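Local coordinates for protein alpha-L-rhamnosidase (PDB 3W5M) that hydrolyses terminal alpha-L-rhamnose residues from citrus flavonoids and gum arabic, and binds L-rhamnose through a calcium-dependent carbohydrate-binding module, at residues Asp179-Ala183 / Thr194-Asp199; Trp203-Val208 / Pro291-Pro297; Ala155-Phe159 / Val224-Asn228. All coordinates share one frame. Residues are numbered along the deposited sequence.

Interaction 1 of 3, residues Asp179-Ala183 / Thr194-Asp199; sequences DNVYA and TDLEAD. With CA (calcium ion), chain B.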
loop_
_atom_site.group_PDB
_atom_site.type_symbol
_atom_site.label_atom_id
_atom_site.label_comp_id
_atom_site.label_asym_id
_atom_site.label_seq_id
_atom_site.Cartn_x
_atom_site.Cartn_y
_atom_site.Cartn_z
ATOM N N ASP A 179 17.580 -31.663 -2.952
ATOM C CA ASP A 179 16.977 -32.131 -1.719
ATOM C C ASP A 179 18.116 -32.820 -0.935
ATOM O O ASP A 179 18.429 -33.978 -1.228
ATOM C CB ASP A 179 15.897 -33.155 -2.100
ATOM C CG ASP A 179 15.110 -33.669 -0.885
ATOM O OD1 ASP A 179 15.623 -33.544 0.226
ATOM O OD2 ASP A 179 14.020 -34.233 -1.059
ATOM N N ASN A 180 18.757 -32.172 0.054
ATOM C CA ASN A 180 18.367 -30.875 0.618
ATOM C C ASN A 180 19.265 -29.697 0.319
ATOM O O ASN A 180 18.773 -28.570 0.205
ATOM C CB ASN A 180 18.240 -31.000 2.143
ATOM C CG ASN A 180 17.094 -31.896 2.527
ATOM O OD1 ASN A 180 17.286 -33.084 2.814
ATOM N ND2 ASN A 180 15.876 -31.355 2.449
ATOM N N VAL A 181 20.571 -29.935 0.212
ATOM C CA VAL A 181 21.506 -28.824 -0.050
ATOM C C VAL A 181 22.630 -29.238 -0.992
ATOM O O VAL A 181 22.879 -30.442 -1.186
ATOM C CB VAL A 181 22.156 -28.261 1.246
ATOM C CG1 VAL A 181 21.120 -27.596 2.148
ATOM C CG2 VAL A 181 22.943 -29.334 1.998
ATOM N N TYR A 182 23.330 -28.245 -1.543
ATOM C CA TYR A 182 24.404 -28.508 -2.499
ATOM C C TYR A 182 25.531 -27.478 -2.366
ATOM O O TYR A 182 25.330 -26.396 -1.808
ATOM C CB TYR A 182 23.867 -28.533 -3.932
ATOM C CG TYR A 182 23.272 -27.214 -4.362
ATOM C CD1 TYR A 182 24.084 -26.181 -4.818
ATOM C CD2 TYR A 182 21.899 -26.985 -4.282
ATOM C CE1 TYR A 182 23.550 -24.955 -5.188
ATOM C CE2 TYR A 182 21.352 -25.766 -4.661
ATOM C CZ TYR A 182 22.188 -24.754 -5.119
ATOM O OH TYR A 182 21.651 -23.540 -5.477
ATOM N N ALA A 183 26.718 -27.834 -2.864
ATOM C CA ALA A 183 27.796 -26.864 -3.104
ATOM C C ALA A 183 28.429 -27.264 -4.437
ATOM O O ALA A 183 28.897 -28.390 -4.592
ATOM C CB ALA A 183 28.822 -26.900 -1.982
ATOM N N THR A 194 23.984 -23.903 -1.082
ATOM C CA THR A 194 22.919 -23.704 -0.098
ATOM C C THR A 194 23.347 -24.372 1.197
ATOM O O THR A 194 24.216 -25.252 1.186
ATOM C CB THR A 194 21.553 -24.234 -0.578
ATOM O OG1 THR A 194 21.694 -25.566 -1.099
ATOM C CG2 THR A 194 21.018 -23.347 -1.677
ATOM N N ASP A 195 22.778 -23.946 2.324
ATOM C CA ASP A 195 23.289 -24.399 3.635
ATOM C C ASP A 195 22.240 -25.155 4.455
ATOM O O ASP A 195 21.069 -24.757 4.484
ATOM C CB ASP A 195 23.884 -23.222 4.424
ATOM C CG ASP A 195 25.045 -22.547 3.682
ATOM O OD1 ASP A 195 26.133 -23.156 3.554
ATOM O OD2 ASP A 195 24.864 -21.402 3.213
ATOM N N LEU A 196 22.666 -26.248 5.098
ATOM C CA LEU A 196 21.747 -27.141 5.828
ATOM C C LEU A 196 20.917 -26.426 6.889
ATOM O O LEU A 196 19.703 -26.643 6.980
ATOM C CB LEU A 196 22.480 -28.353 6.439
ATOM C CG LEU A 196 22.479 -29.697 5.683
ATOM C CD1 LEU A 196 23.139 -30.797 6.506
ATOM C CD2 LEU A 196 21.071 -30.117 5.269
ATOM N N GLU A 197 21.572 -25.569 7.672
ATOM C CA GLU A 197 20.891 -24.783 8.712
ATOM C C GLU A 197 19.819 -23.827 8.160
ATOM O O GLU A 197 18.778 -23.627 8.796
ATOM C CB GLU A 197 21.888 -24.058 9.652
ATOM C CG GLU A 197 23.300 -23.818 9.110
ATOM C CD GLU A 197 23.449 -22.531 8.305
ATOM O OE1 GLU A 197 22.450 -21.808 8.093
ATOM O OE2 GLU A 197 24.586 -22.235 7.876
ATOM N N ALA A 198 20.056 -23.268 6.974
ATOM C CA ALA A 198 19.135 -22.303 6.377
ATOM C C ALA A 198 18.055 -22.957 5.504
ATOM O O ALA A 198 17.115 -22.281 5.069
ATOM C CB ALA A 198 19.905 -21.246 5.593
ATOM N N ASP A 199 18.172 -24.261 5.259
ATOM C CA ASP A 199 17.233 -24.951 4.366
ATOM C C ASP A 199 15.827 -25.077 4.936
ATOM O O ASP A 199 15.629 -25.581 6.042
ATOM C CB ASP A 199 17.744 -26.346 3.951
ATOM C CG ASP A 199 16.720 -27.125 3.094
ATOM O OD1 ASP A 199 16.177 -26.546 2.133
ATOM O OD2 ASP A 199 16.451 -28.315 3.382
HETATM CA CA CA B . 15.675 -35.015 2.057
HETATM O O HOH W 1 13.140 -34.894 1.380
HETATM O O HOH W 2 15.901 -28.753 0.257
HETATM O O HOH W 3 19.127 -26.408 -1.585
HETATM O O HOH W 4 14.068 -33.598 3.514
HETATM O O HOH W 5 14.791 -36.528 3.720
#

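Interaction 2 of 3, residues Trp203-Val208 / Pro291-Pro297; sequences WRRPAV and PWGRVAP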
loop_
_atom_site.group_PDB
_atom_site.type_symbol
_atom_site.label_atom_id
_atom_site.label_comp_id
_atom_site.label_asym_id
_atom_site.label_seq_id
_atom_site.Cartn_x
_atom_site.Cartn_y
_atom_site.Cartn_z
ATOM N N TRP A 203 14.683 -27.363 -2.125
ATOM C CA TRP A 203 14.608 -28.082 -3.406
ATOM C C TRP A 203 13.490 -27.550 -4.299
ATOM O O TRP A 203 13.535 -27.709 -5.526
ATOM C CB TRP A 203 14.449 -29.581 -3.191
ATOM C CG TRP A 203 13.254 -29.962 -2.371
ATOM C CD1 TRP A 203 13.219 -30.222 -1.035
ATOM C CD2 TRP A 203 11.921 -30.151 -2.860
ATOM N NE1 TRP A 203 11.926 -30.551 -0.651
ATOM C CE2 TRP A 203 11.115 -30.526 -1.759
ATOM C CE3 TRP A 203 11.332 -30.050 -4.127
ATOM C CZ2 TRP A 203 9.747 -30.796 -1.889
ATOM C CZ3 TRP A 203 9.974 -30.315 -4.253
ATOM C CH2 TRP A 203 9.200 -30.693 -3.143
ATOM N N ARG A 204 12.475 -26.943 -3.667
ATOM C CA ARG A 204 11.373 -26.287 -4.381
ATOM C C ARG A 204 11.782 -25.066 -5.165
ATOM O O ARG A 204 11.043 -24.635 -6.066
ATOM C CB ARG A 204 10.298 -25.849 -3.398
ATOM C CG ARG A 204 9.615 -26.991 -2.673
ATOM C CD ARG A 204 8.468 -26.442 -1.839
ATOM N NE ARG A 204 7.939 -27.461 -0.945
ATOM C CZ ARG A 204 7.058 -28.390 -1.296
ATOM N NH1 ARG A 204 6.583 -28.442 -2.540
ATOM N NH2 ARG A 204 6.655 -29.269 -0.390
ATOM N N ARG A 205 12.933 -24.489 -4.819
ATOM C CA ARG A 205 13.327 -23.177 -5.352
ATOM C C ARG A 205 14.713 -23.233 -5.959
ATOM O O ARG A 205 15.689 -22.805 -5.332
ATOM C CB ARG A 205 13.225 -22.059 -4.291
ATOM C CG ARG A 205 11.786 -21.806 -3.821
ATOM C CD ARG A 205 11.681 -20.900 -2.606
ATOM N NE ARG A 205 12.431 -21.402 -1.460
ATOM C CZ ARG A 205 11.971 -22.275 -0.568
ATOM N NH1 ARG A 205 10.739 -22.769 -0.670
ATOM N NH2 ARG A 205 12.758 -22.665 0.431
ATOM N N PRO A 206 14.814 -23.806 -7.171
ATOM C CA PRO A 206 16.097 -23.848 -7.886
ATOM C C PRO A 206 16.722 -22.469 -8.052
ATOM O O PRO A 206 16.011 -21.496 -8.276
ATOM C CB PRO A 206 15.723 -24.404 -9.271
ATOM C CG PRO A 206 14.442 -25.105 -9.076
ATOM C CD PRO A 206 13.729 -24.447 -7.927
ATOM N N ALA A 207 18.041 -22.401 -7.941
ATOM C CA ALA A 207 18.804 -21.183 -8.215
ATOM C C ALA A 207 19.299 -21.205 -9.655
ATOM O O ALA A 207 19.628 -22.279 -10.213
ATOM C CB ALA A 207 19.978 -21.073 -7.267
ATOM N N VAL A 208 19.360 -20.016 -10.256
ATOM C CA VAL A 208 19.968 -19.840 -11.566
ATOM C C VAL A 208 21.176 -18.903 -11.413
ATOM O O VAL A 208 21.037 -17.805 -10.894
ATOM C CB VAL A 208 18.966 -19.258 -12.593
ATOM C CG1 VAL A 208 19.632 -19.080 -13.960
ATOM C CG2 VAL A 208 17.781 -20.189 -12.741
ATOM N N PRO A 291 9.113 -37.480 -5.791
ATOM C CA PRO A 291 8.203 -36.669 -4.971
ATOM C C PRO A 291 8.272 -35.174 -5.254
ATOM O O PRO A 291 7.522 -34.402 -4.641
ATOM C CB PRO A 291 8.695 -36.925 -3.550
ATOM C CG PRO A 291 10.124 -37.318 -3.696
ATOM C CD PRO A 291 10.298 -37.929 -5.045
ATOM N N TRP A 292 9.169 -34.756 -6.159
ATOM C CA TRP A 292 9.521 -33.349 -6.255
ATOM C C TRP A 292 8.684 -32.545 -7.256
ATOM O O TRP A 292 8.646 -31.310 -7.166
ATOM C CB TRP A 292 11.016 -33.202 -6.550
ATOM C CG TRP A 292 11.893 -33.864 -5.535
ATOM C CD1 TRP A 292 12.086 -33.482 -4.237
ATOM C CD2 TRP A 292 12.712 -35.025 -5.739
ATOM N NE1 TRP A 292 12.965 -34.346 -3.615
ATOM C CE2 TRP A 292 13.388 -35.280 -4.515
ATOM C CE3 TRP A 292 12.976 -35.853 -6.854
ATOM C CZ2 TRP A 292 14.276 -36.347 -4.355
ATOM C CZ3 TRP A 292 13.877 -36.918 -6.693
ATOM C CH2 TRP A 292 14.512 -37.148 -5.457
ATOM N N GLY A 293 8.034 -33.242 -8.202
ATOM C CA GLY A 293 7.165 -32.628 -9.211
ATOM C C GLY A 293 7.877 -31.708 -10.191
ATOM O O GLY A 293 9.098 -31.807 -10.386
ATOM N N ARG A 294 7.120 -30.783 -10.775
ATOM C CA ARG A 294 7.596 -30.001 -11.915
ATOM C C ARG A 294 8.306 -28.718 -11.480
ATOM O O ARG A 294 7.936 -27.609 -11.886
ATOM C CB ARG A 294 6.439 -29.716 -12.883
ATOM C CG ARG A 294 5.783 -30.976 -13.434
ATOM C CD ARG A 294 4.713 -30.662 -14.486
ATOM N NE ARG A 294 5.269 -30.000 -15.673
ATOM C CZ ARG A 294 5.652 -30.614 -16.796
ATOM N NH1 ARG A 294 5.551 -31.931 -16.932
ATOM N NH2 ARG A 294 6.148 -29.908 -17.802
ATOM N N VAL A 295 9.361 -28.888 -10.687
ATOM C CA VAL A 295 10.107 -27.795 -10.091
ATOM C C VAL A 295 10.750 -26.902 -11.160
ATOM O O VAL A 295 11.355 -27.403 -12.097
ATOM C CB VAL A 295 11.167 -28.373 -9.117
ATOM C CG1 VAL A 295 12.309 -27.421 -8.905
ATOM C CG2 VAL A 295 10.523 -28.716 -7.784
ATOM N N ALA A 296 10.592 -25.582 -11.031
ATOM C CA ALA A 296 11.201 -24.629 -11.977
ATOM C C ALA A 296 11.800 -23.412 -11.286
ATOM O O ALA A 296 11.223 -22.893 -10.331
ATOM C CB ALA A 296 10.194 -24.169 -13.035
ATOM N N PRO A 297 12.951 -22.930 -11.781
ATOM C CA PRO A 297 13.500 -21.672 -11.273
ATOM C C PRO A 297 12.541 -20.542 -11.648
ATOM O O PRO A 297 11.821 -20.652 -12.643
ATOM C CB PRO A 297 14.816 -21.496 -12.057
ATOM C CG PRO A 297 15.034 -22.753 -12.820
ATOM C CD PRO A 297 13.744 -23.515 -12.875
HETATM O O HOH W 6 11.046 -22.181 -7.794
#

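Interaction 3 of 3, residues Ala155-Phe159 / Val224-Asn228; sequences ATRWF and VSASN. With CA (calcium ion), chain B.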
loop_
_atom_site.group_PDB
_atom_site.type_symbol
_atom_site.label_atom_id
_atom_site.label_comp_id
_atom_site.label_asym_id
_atom_site.label_seq_id
_atom_site.Cartn_x
_atom_site.Cartn_y
_atom_site.Cartn_z
ATOM N N ALA A 155 23.018 -38.100 4.848
ATOM C CA ALA A 155 24.445 -38.077 4.627
ATOM C C ALA A 155 24.796 -37.127 3.487
ATOM O O ALA A 155 23.907 -36.607 2.794
ATOM C CB ALA A 155 24.938 -39.487 4.337
ATOM N N THR A 156 26.094 -36.883 3.335
ATOM C CA THR A 156 26.644 -36.128 2.200
ATOM C C THR A 156 27.160 -37.100 1.146
ATOM O O THR A 156 27.745 -38.138 1.488
ATOM C CB THR A 156 27.752 -35.178 2.694
ATOM O OG1 THR A 156 27.180 -34.307 3.666
ATOM C CG2 THR A 156 28.382 -34.325 1.541
ATOM N N ARG A 157 26.918 -36.782 -0.129
ATOM C CA ARG A 157 27.481 -37.544 -1.253
ATOM C C ARG A 157 28.216 -36.567 -2.178
ATOM O O ARG A 157 27.938 -35.368 -2.154
ATOM C CB ARG A 157 26.411 -38.318 -2.008
ATOM C CG ARG A 157 25.631 -39.271 -1.093
ATOM C CD ARG A 157 26.498 -40.435 -0.672
ATOM N NE ARG A 157 25.809 -41.419 0.174
ATOM C CZ ARG A 157 26.113 -41.678 1.450
ATOM N NH1 ARG A 157 27.084 -41.012 2.084
ATOM N NH2 ARG A 157 25.436 -42.644 2.111
ATOM N N TRP A 158 29.173 -37.092 -2.936
ATOM C CA TRP A 158 30.050 -36.257 -3.765
ATOM C C TRP A 158 29.923 -36.695 -5.222
ATOM O O TRP A 158 29.755 -37.906 -5.504
ATOM C CB TRP A 158 31.498 -36.393 -3.255
ATOM C CG TRP A 158 31.671 -35.827 -1.862
ATOM C CD1 TRP A 158 32.053 -34.556 -1.536
ATOM C CD2 TRP A 158 31.446 -36.510 -0.610
ATOM N NE1 TRP A 158 32.083 -34.404 -0.171
ATOM C CE2 TRP A 158 31.706 -35.583 0.420
ATOM C CE3 TRP A 158 31.045 -37.818 -0.268
ATOM C CZ2 TRP A 158 31.589 -35.914 1.780
ATOM C CZ3 TRP A 158 30.910 -38.147 1.071
ATOM C CH2 TRP A 158 31.183 -37.195 2.084
ATOM N N PHE A 159 30.025 -35.733 -6.143
ATOM C CA PHE A 159 29.769 -35.959 -7.565
ATOM C C PHE A 159 30.756 -35.178 -8.404
ATOM O O PHE A 159 31.064 -34.018 -8.063
ATOM C CB PHE A 159 28.371 -35.464 -7.936
ATOM C CG PHE A 159 27.281 -36.117 -7.118
ATOM C CD1 PHE A 159 27.007 -35.631 -5.845
ATOM C CD2 PHE A 159 26.596 -37.246 -7.580
ATOM C CE1 PHE A 159 26.040 -36.238 -5.043
ATOM C CE2 PHE A 159 25.615 -37.843 -6.780
ATOM C CZ PHE A 159 25.348 -37.346 -5.529
ATOM N N VAL A 224 30.173 -31.448 -7.308
ATOM C CA VAL A 224 29.032 -31.057 -6.492
ATOM C C VAL A 224 29.107 -31.916 -5.259
ATOM O O VAL A 224 29.322 -33.109 -5.374
ATOM C CB VAL A 224 27.702 -31.347 -7.245
ATOM C CG1 VAL A 224 26.493 -31.237 -6.336
ATOM C CG2 VAL A 224 27.531 -30.371 -8.388
ATOM N N SER A 225 28.992 -31.302 -4.088
ATOM C CA SER A 225 28.603 -32.046 -2.861
ATOM C C SER A 225 27.116 -31.790 -2.624
ATOM O O SER A 225 26.613 -30.722 -2.947
ATOM C CB SER A 225 29.441 -31.619 -1.650
ATOM O OG SER A 225 29.216 -30.253 -1.322
ATOM N N ALA A 226 26.399 -32.787 -2.115
ATOM C CA ALA A 226 24.993 -32.618 -1.801
ATOM C C ALA A 226 24.727 -33.404 -0.538
ATOM O O ALA A 226 25.298 -34.483 -0.344
ATOM C CB ALA A 226 24.120 -33.124 -2.940
ATOM N N SER A 227 23.850 -32.871 0.313
ATOM C CA SER A 227 23.563 -33.504 1.598
ATOM C C SER A 227 22.073 -33.717 1.779
ATOM O O SER A 227 21.256 -32.856 1.423
ATOM C CB SER A 227 24.124 -32.674 2.754
ATOM O OG SER A 227 25.535 -32.547 2.603
ATOM N N ASN A 228 21.721 -34.866 2.342
ATOM C CA ASN A 228 20.325 -35.141 2.688
ATOM C C ASN A 228 20.192 -34.887 4.180
ATOM O O ASN A 228 21.003 -35.397 4.964
ATOM C CB ASN A 228 20.002 -36.591 2.343
ATOM C CG ASN A 228 18.532 -36.962 2.576
ATOM O OD1 ASN A 228 17.653 -36.111 2.634
ATOM N ND2 ASN A 228 18.277 -38.262 2.692
HETATM CA CA CA B . 15.675 -35.015 2.057
HETATM O O HOH W 5 14.791 -36.528 3.720
HETATM O O HOH W 4 14.068 -33.598 3.514
HETATM O O HOH W 1 13.140 -34.894 1.380
#

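Interaction 1 of 3, residues Asp179-Ala183 / Thr194-Asp199
A cis peptide bond, rare before a residue other than proline, joins D179 to N180, and both residues bind the same calcium: D179 OD1 lies 2.4 Å and N180 OD1 2.6 Å from the ion, where N228, P233 and waters complete the site. Both also bind L-rhamnose in the CBM67 module. The loop 194-199 packs alongside this cis-linked pair and the start of strand 181-186. T194 pairs with Y182 twice, its N donating to Y182 O (2.9 Å) and its OG1 accepting from Y182 N (3.2 Å), so that the T194 hydroxyl replaces a backbone acceptor and also lies over one face of the Y182 ring. The V181 side chain packs against the loop, its CG2 3.7 Å from L196 CG and its CG1 4.0 Å from D199 CB. At the calcium end, N180 OD1 also accepts from the backbone N of A229, N180 ND2 makes a weak hydrogen bond to D199 OD2 (3.2 Å), and D199 OD1 accepts from G202 N. One water links N180 O (2.8 Å) to T194 OG1 (2.7 Å). The cis bond falls where the chain passes from strand 171-179 in one sheet to strand 181-186 in the other; there N180 and V181 form a classic beta bulge opposite S227 of strand 218-227.

Interaction 2 of 3, residues Trp203-Val208 / Pro291-Pro297
The rhamnose site of CBM67 includes W203, and this contact packs the indole of that residue against the loop 291-297 near the calcium. W292 turns its edge to one face of W203 in a T-shaped pair: the W203 six-membered ring and the W292 five-membered ring have centroids 4.8 Å apart and planes at 69°, with W292 CD1 3.5 Å from W203 CE3. V295 sits at the edge of the W203 ring, its CG2 3.9 Å from W203 CZ3. Further along, P206 CB meets P297 CG at 4.0 Å and V208 CG2 meets P297 CB at 3.3 Å, joining the start of strand 207-210 to the loop. One water donates to both R204 O (3.0 Å) and A296 O (2.6 Å). The W292 ring stacks on W140, and its NE1 is hydrogen-bonded to OD2 of D179, which coordinates the calcium and binds rhamnose. With no direct hydrogen bond between the segments, the position of W203 against the loop rests on apolar and aromatic packing, with the water bridging backbone carbonyls farther along.

Interaction 3 of 3, residues Ala155-Phe159 / Val224-Asn228
V224 comes first in this part of the antiparallel pairing of strand 218-227 with strand 156-165; the axes of 156-159 and 224-227 approach to 4.6 Å, with 159° between their N-to-C directions. It forms a hydrogen-bonded pair with F159: V224 N donates to F159 O and F159 N to V224 O, both at 2.8 Å. On the side chains, F159 CB lies 4.2 Å from V224 CB. S225 faces W158 in a non-hydrogen-bonded pair, its CB 3.9 Å from W158 CD1, on the face of the sheet shared with T156 and S227. A226 returns to the F159 face and pairs with R157 through A226 N to R157 O (3.0 Å) and R157 N to A226 O (2.8 Å); its CB rests 4.2 Å from F159 CE1, while the R157 guanidinium leads away to a salt bridge with E145. S227 stands opposite T156, and the hydroxyls S227 OG and T156 OG1 share a hydrogen bond of 2.6 Å. N228 closes the run: its N donates to A155 O (2.8 Å), and its OD1 binds calcium at 2.3 Å, while ND2 is held by the carbonyls of P153 and G232. The regular backbone bonding thus continues up to the very residue that supplies a metal ligand, so this one calcium ligand, N228, is fixed by the main-chain pairing at the end of strand 218-227, the middle strand of its sheet.

Interactions 1 and 3 share the calcium and one sheet, where strand 181-186 lies beside strand 218-227: N180 N bonds to S227 O and A183 N to S225 O. Interaction 3 is ordinary main-chain pairing, whereas interaction 1 joins a strand's beginning to a loop by mixed side-chain, backbone and water bonds. Interaction 2, aromatic and proline packing, joins the start of strand 207-210, an edge strand of the other sheet, to the distant loop after strand 282-286. D179 OD2 meets W292 NE1 at 2.8 Å while D179 OD1 binds calcium, so one carboxylate joins this packing to the metal. All three are partly buried, but only interactions 1 (L196) and 2 (R204, P291, A296) include exposed touching residues.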